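Local structure of amine oxidase (Emericella nidulans, 3PGB) at residues N90-T94 / E95-E99; R139-T142 / D143-A147. The protein is a copper amine oxidase that uses topaquinone and copper, and probably oxidises primary amines such as methylamine. All blocks are in the same frame, centred on the assembly; numbering follows the deposited sequence.

Contact 1. Residues N90-T94 / E95-E99; sequences NLTTT and ENAGE. With NAG (2-acetamido-2-deoxy-beta-D-glucopyranose), chain B.
T92 and N96 meet almost at right angles where the chain doubles back through a type I β-turn, T94-A97, in the surface loop that links helix 73-84 to strand 102-110. The T92 methyl group makes this touch: with CG2 anti to the backbone N (OG1 at chi1 -62°), it reaches N96 CB at 3.7 Å and also lies against the backbone N of A97. The T93 side chain approaches N96 more obliquely. Its OG1 sits between the backbone N and the carbonyl carbon (chi1 72°), a placing that turns it to the amide of N96, from which it accepts a nearly straight (160°) but weak hydrogen bond with N96 N to OG1 at 3.4 Å. The carboxamide of N96 folds back over the same hydroxyl. Although N96 ND2 comes within 3.1 Å of T93 OG1, the angle is too poor for a bond, and ND2 donates instead to water 1. The turn itself is closed by a weak, bent bond from A97 N to T94 O, 3.1 Å long. T94 turns its hydroxyl elsewhere, to the carboxylate of E436. Ahead of the turn, N90 and T92 are the first and last residues of an N-X-T glycosylation sequon, and N90 ND2 is joined to C1 of the first sugar. That sugar carries its O6 back to T92, 3.1 Å from OG1, and is also hydrogen-bonded to D101. Water 1 links the N96 side chain to the backbone ahead of the turn, accepting from N96 ND2 at 2.7 Å and from T93 N at 3.1 Å.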
loop_
_atom_site.group_PDB
_atom_site.type_symbol
_atom_site.label_atom_id
_atom_site.label_comp_id
_atom_site.label_asym_id
_atom_site.label_seq_id
_atom_site.Cartn_x
_atom_site.Cartn_y
_atom_site.Cartn_z
ATOM N N ASN A 90 -29.994 36.785 -22.151
ATOM C CA ASN A 90 -29.942 38.008 -21.357
ATOM C C ASN A 90 -28.860 37.928 -20.279
ATOM O O ASN A 90 -29.141 38.024 -19.084
ATOM C CB ASN A 90 -31.329 38.280 -20.757
ATOM C CG ASN A 90 -31.398 39.577 -19.979
ATOM O OD1 ASN A 90 -30.787 40.579 -20.343
ATOM N ND2 ASN A 90 -32.155 39.553 -18.886
ATOM N N LEU A 91 -27.619 37.746 -20.724
ATOM C CA LEU A 91 -26.490 37.514 -19.832
ATOM C C LEU A 91 -25.759 38.812 -19.502
ATOM O O LEU A 91 -25.664 39.708 -20.340
ATOM C CB LEU A 91 -25.511 36.527 -20.470
ATOM C CG LEU A 91 -26.058 35.136 -20.797
ATOM C CD1 LEU A 91 -25.108 34.399 -21.709
ATOM C CD2 LEU A 91 -26.321 34.333 -19.523
ATOM N N THR A 92 -25.251 38.898 -18.272
ATOM C CA THR A 92 -24.408 40.007 -17.828
ATOM C C THR A 92 -23.004 39.478 -17.505
ATOM O O THR A 92 -22.861 38.364 -16.999
ATOM C CB THR A 92 -24.986 40.670 -16.563
ATOM O OG1 THR A 92 -26.270 41.226 -16.854
ATOM C CG2 THR A 92 -24.064 41.772 -16.041
ATOM N N THR A 93 -21.976 40.278 -17.794
ATOM C CA THR A 93 -20.599 39.904 -17.473
ATOM C C THR A 93 -20.414 39.922 -15.959
ATOM O O THR A 93 -21.108 40.652 -15.242
ATOM C CB THR A 93 -19.553 40.857 -18.112
ATOM O OG1 THR A 93 -19.578 42.130 -17.448
ATOM C CG2 THR A 93 -19.812 41.044 -19.607
ATOM N N THR A 94 -19.466 39.119 -15.487
ATOM C CA THR A 94 -19.150 39.014 -14.063
ATOM C C THR A 94 -18.777 40.357 -13.437
ATOM O O THR A 94 -19.206 40.662 -12.326
ATOM C CB THR A 94 -17.993 38.022 -13.837
ATOM O OG1 THR A 94 -18.319 36.766 -14.445
ATOM C CG2 THR A 94 -17.733 37.824 -12.344
ATOM N N GLU A 95 -17.987 41.150 -14.157
ATOM C CA GLU A 95 -17.536 42.463 -13.677
ATOM C C GLU A 95 -18.723 43.393 -13.404
ATOM O O GLU A 95 -18.737 44.119 -12.408
ATOM C CB GLU A 95 -16.589 43.104 -14.704
ATOM C CG GLU A 95 -15.669 44.198 -14.153
ATOM C CD GLU A 95 -14.810 44.845 -15.243
ATOM O OE1 GLU A 95 -15.379 45.527 -16.126
ATOM O OE2 GLU A 95 -13.568 44.672 -15.213
ATOM N N ASN A 96 -19.712 43.358 -14.296
ATOM C CA ASN A 96 -20.948 44.126 -14.135
ATOM C C ASN A 96 -21.996 43.437 -13.258
ATOM O O ASN A 96 -22.936 44.084 -12.806
ATOM C CB ASN A 96 -21.573 44.411 -15.505
ATOM C CG ASN A 96 -20.704 45.302 -16.372
ATOM O OD1 ASN A 96 -20.081 46.242 -15.881
ATOM N ND2 ASN A 96 -20.670 45.019 -17.669
ATOM N N ALA A 97 -21.837 42.136 -13.021
ATOM C CA ALA A 97 -22.868 41.342 -12.345
ATOM C C ALA A 97 -22.842 41.493 -10.830
ATOM O O ALA A 97 -21.797 41.742 -10.234
ATOM C CB ALA A 97 -22.739 39.868 -12.721
ATOM N N GLY A 98 -24.014 41.346 -10.221
ATOM C CA GLY A 98 -24.154 41.266 -8.771
ATOM C C GLY A 98 -24.834 39.952 -8.443
ATOM O O GLY A 98 -24.454 38.903 -8.976
ATOM N N GLU A 99 -25.862 40.005 -7.598
ATOM C CA GLU A 99 -26.607 38.803 -7.212
ATOM C C GLU A 99 -27.924 38.576 -7.965
ATOM O O GLU A 99 -28.569 37.555 -7.760
ATOM C CB GLU A 99 -26.906 38.844 -5.718
ATOM C CG GLU A 99 -25.673 38.873 -4.853
ATOM C CD GLU A 99 -25.987 38.623 -3.396
ATOM O OE1 GLU A 99 -25.161 37.972 -2.728
ATOM O OE2 GLU A 99 -27.056 39.066 -2.926
HETATM C C1 NAG B . -32.353 40.664 -17.994
HETATM C C2 NAG B . -33.768 40.672 -17.427
HETATM C C3 NAG B . -33.974 41.799 -16.429
HETATM C C4 NAG B . -32.877 41.747 -15.373
HETATM C C5 NAG B . -31.504 41.746 -16.044
HETATM C C6 NAG B . -30.397 41.611 -15.003
HETATM C C7 NAG B . -35.733 39.956 -18.687
HETATM C C8 NAG B . -36.599 40.219 -19.883
HETATM N N2 NAG B . -34.707 40.788 -18.525
HETATM O O3 NAG B . -35.236 41.646 -15.819
HETATM O O4 NAG B . -33.005 42.880 -14.543
HETATM O O5 NAG B . -31.404 40.670 -16.952
HETATM O O6 NAG B . -29.158 41.348 -15.611
HETATM O O7 NAG B . -35.999 39.025 -17.925
HETATM O O HOH W 1 -22.441 43.192 -18.672
#

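Contact 2. Residues R139-T142 / D143-A147; sequences RATT and DPYFA. With NAG (2-acetamido-2-deoxy-beta-D-glucopyranose), chain C.
T141 leans over the chain that follows it, and its two branches divide the work between a polar and a nonpolar partner. CB itself stands 3.9 Å from the backbone N of D143. From there OG1, held anti to the backbone N of its own residue (chi1 169°), accepts a hydrogen bond from D143 N at 2.9 Å and 155°. A threonine hydroxyl bonded to the amide two residues on defines an ST turn, and here it lies in the connection between strands 131-138 and 145-152, neighbours in a small antiparallel sheet. Just before it, A140 is the centre of an inverse γ-turn, with a weak bond from T141 N to R139 O. The other branch, CG2, packs on P144, 3.5 Å from its CA, and slants toward the Y145 ring, where CE2 is 4.5 Å away. The P144 ring also meets the aliphatic part of R139 at about a right angle, CB to CG 4.1 Å, while the R139 guanidinium continues to the carbonyl of P182. The carbonyl O of D143 lies in the plane of the Y145 ring, at its edge.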
loop_
_atom_site.group_PDB
_atom_site.type_symbol
_atom_site.label_atom_id
_atom_site.label_comp_id
_atom_site.label_asym_id
_atom_site.label_seq_id
_atom_site.Cartn_x
_atom_site.Cartn_y
_atom_site.Cartn_z
ATOM N N ARG A 139 -29.831 34.250 -11.994
ATOM C CA ARG A 139 -30.282 34.860 -10.745
ATOM C C ARG A 139 -31.151 36.110 -10.945
ATOM O O ARG A 139 -31.414 36.846 -9.996
ATOM C CB ARG A 139 -29.084 35.168 -9.845
ATOM C CG ARG A 139 -28.341 33.925 -9.386
ATOM C CD ARG A 139 -27.329 34.247 -8.302
ATOM N NE ARG A 139 -26.098 34.810 -8.843
ATOM C CZ ARG A 139 -25.036 35.124 -8.111
ATOM N NH1 ARG A 139 -25.048 34.937 -6.794
ATOM N NH2 ARG A 139 -23.955 35.626 -8.694
ATOM N N ALA A 140 -31.622 36.328 -12.169
ATOM C CA ALA A 140 -32.600 37.381 -12.448
ATOM C C ALA A 140 -34.003 36.827 -12.230
ATOM O O ALA A 140 -34.804 36.752 -13.160
ATOM C CB ALA A 140 -32.441 37.877 -13.876
ATOM N N THR A 141 -34.294 36.439 -10.992
ATOM C CA THR A 141 -35.493 35.665 -10.677
ATOM C C THR A 141 -35.535 35.347 -9.176
ATOM O O THR A 141 -34.495 35.271 -8.526
ATOM C CB THR A 141 -35.517 34.342 -11.494
ATOM O OG1 THR A 141 -36.553 33.475 -11.016
ATOM C CG2 THR A 141 -34.168 33.624 -11.403
ATOM N N THR A 142 -36.734 35.166 -8.627
ATOM C CA THR A 142 -36.877 34.720 -7.244
ATOM C C THR A 142 -36.805 33.191 -7.134
ATOM O O THR A 142 -36.794 32.655 -6.033
ATOM C CB THR A 142 -38.180 35.246 -6.601
ATOM O OG1 THR A 142 -39.316 34.839 -7.377
ATOM C CG2 THR A 142 -38.142 36.775 -6.494
ATOM N N ASP A 143 -36.755 32.494 -8.264
ATOM C CA ASP A 143 -36.452 31.061 -8.284
ATOM C C ASP A 143 -35.173 30.823 -9.095
ATOM O O ASP A 143 -35.229 30.246 -10.173
ATOM C CB ASP A 143 -37.624 30.264 -8.882
ATOM C CG ASP A 143 -38.808 30.142 -7.927
ATOM O OD1 ASP A 143 -38.671 30.494 -6.733
ATOM O OD2 ASP A 143 -39.885 29.680 -8.371
ATOM N N PRO A 144 -34.016 31.273 -8.574
ATOM C CA PRO A 144 -32.745 31.152 -9.293
ATOM C C PRO A 144 -32.354 29.707 -9.586
ATOM O O PRO A 144 -32.691 28.811 -8.814
ATOM C CB PRO A 144 -31.735 31.801 -8.344
ATOM C CG PRO A 144 -32.387 31.817 -7.013
ATOM C CD PRO A 144 -33.839 31.935 -7.266
ATOM N N TYR A 145 -31.662 29.492 -10.703
ATOM C CA TYR A 145 -31.334 28.140 -11.149
ATOM C C TYR A 145 -30.081 28.073 -12.018
ATOM O O TYR A 145 -29.691 29.056 -12.647
ATOM C CB TYR A 145 -32.520 27.527 -11.903
ATOM C CG TYR A 145 -32.930 28.275 -13.147
ATOM C CD1 TYR A 145 -32.543 27.834 -14.410
ATOM C CD2 TYR A 145 -33.713 29.420 -13.064
ATOM C CE1 TYR A 145 -32.931 28.523 -15.561
ATOM C CE2 TYR A 145 -34.098 30.118 -14.200
ATOM C CZ TYR A 145 -33.707 29.669 -15.442
ATOM O OH TYR A 145 -34.098 30.362 -16.557
ATOM N N PHE A 146 -29.454 26.897 -12.024
ATOM C CA PHE A 146 -28.316 26.616 -12.894
ATOM C C PHE A 146 -28.854 25.936 -14.138
ATOM O O PHE A 146 -29.809 25.181 -14.056
ATOM C CB PHE A 146 -27.296 25.716 -12.193
ATOM C CG PHE A 146 -26.548 26.400 -11.078
ATOM C CD1 PHE A 146 -25.627 27.396 -11.358
ATOM C CD2 PHE A 146 -26.761 26.043 -9.758
ATOM C CE1 PHE A 146 -24.938 28.032 -10.342
ATOM C CE2 PHE A 146 -26.073 26.672 -8.735
ATOM C CZ PHE A 146 -25.161 27.671 -9.025
ATOM N N ALA A 147 -28.253 26.215 -15.288
ATOM C CA ALA A 147 -28.748 25.685 -16.553
ATOM C C ALA A 147 -27.624 25.084 -17.402
ATOM O O ALA A 147 -26.759 25.811 -17.891
ATOM C CB ALA A 147 -29.470 26.784 -17.329
HETATM C C1 NAG C . -32.905 42.565 -13.146
HETATM C C2 NAG C . -32.598 43.854 -12.397
HETATM C C3 NAG C . -32.471 43.576 -10.911
HETATM C C4 NAG C . -33.729 42.858 -10.442
HETATM C C5 NAG C . -33.980 41.611 -11.287
HETATM C C6 NAG C . -35.258 40.885 -10.873
HETATM C C7 NAG C . -31.428 45.435 -13.852
HETATM C C8 NAG C . -30.099 45.989 -14.286
HETATM N N2 NAG C . -31.394 44.483 -12.913
HETATM O O3 NAG C . -32.330 44.795 -10.221
HETATM O O4 NAG C . -33.607 42.534 -9.073
HETATM O O5 NAG C . -34.089 41.998 -12.641
HETATM O O6 NAG C . -35.358 39.656 -11.562
HETATM O O7 NAG C . -32.474 45.859 -14.359
#

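Contacts 1 and 2 are neighbours on the surface, their centres 13 Å apart, and they pack directly: E99 O lies 3.2 Å from R139 CB and G98 O 3.3 Å from R139 NH2. R267 joins them by hydrogen bonds, with NH2 on E99 O and NH1 on the carbonyls of R139 and T141. N102 does likewise through N90 O and A140 N. The glycan rooted in contact 1 grows over contact 2: the second sugar, linked to the first, brings its O6 to 3.2 Å from A140 C, and a mannose farther along touches T142. Both contacts lie away from the copper and topaquinone site.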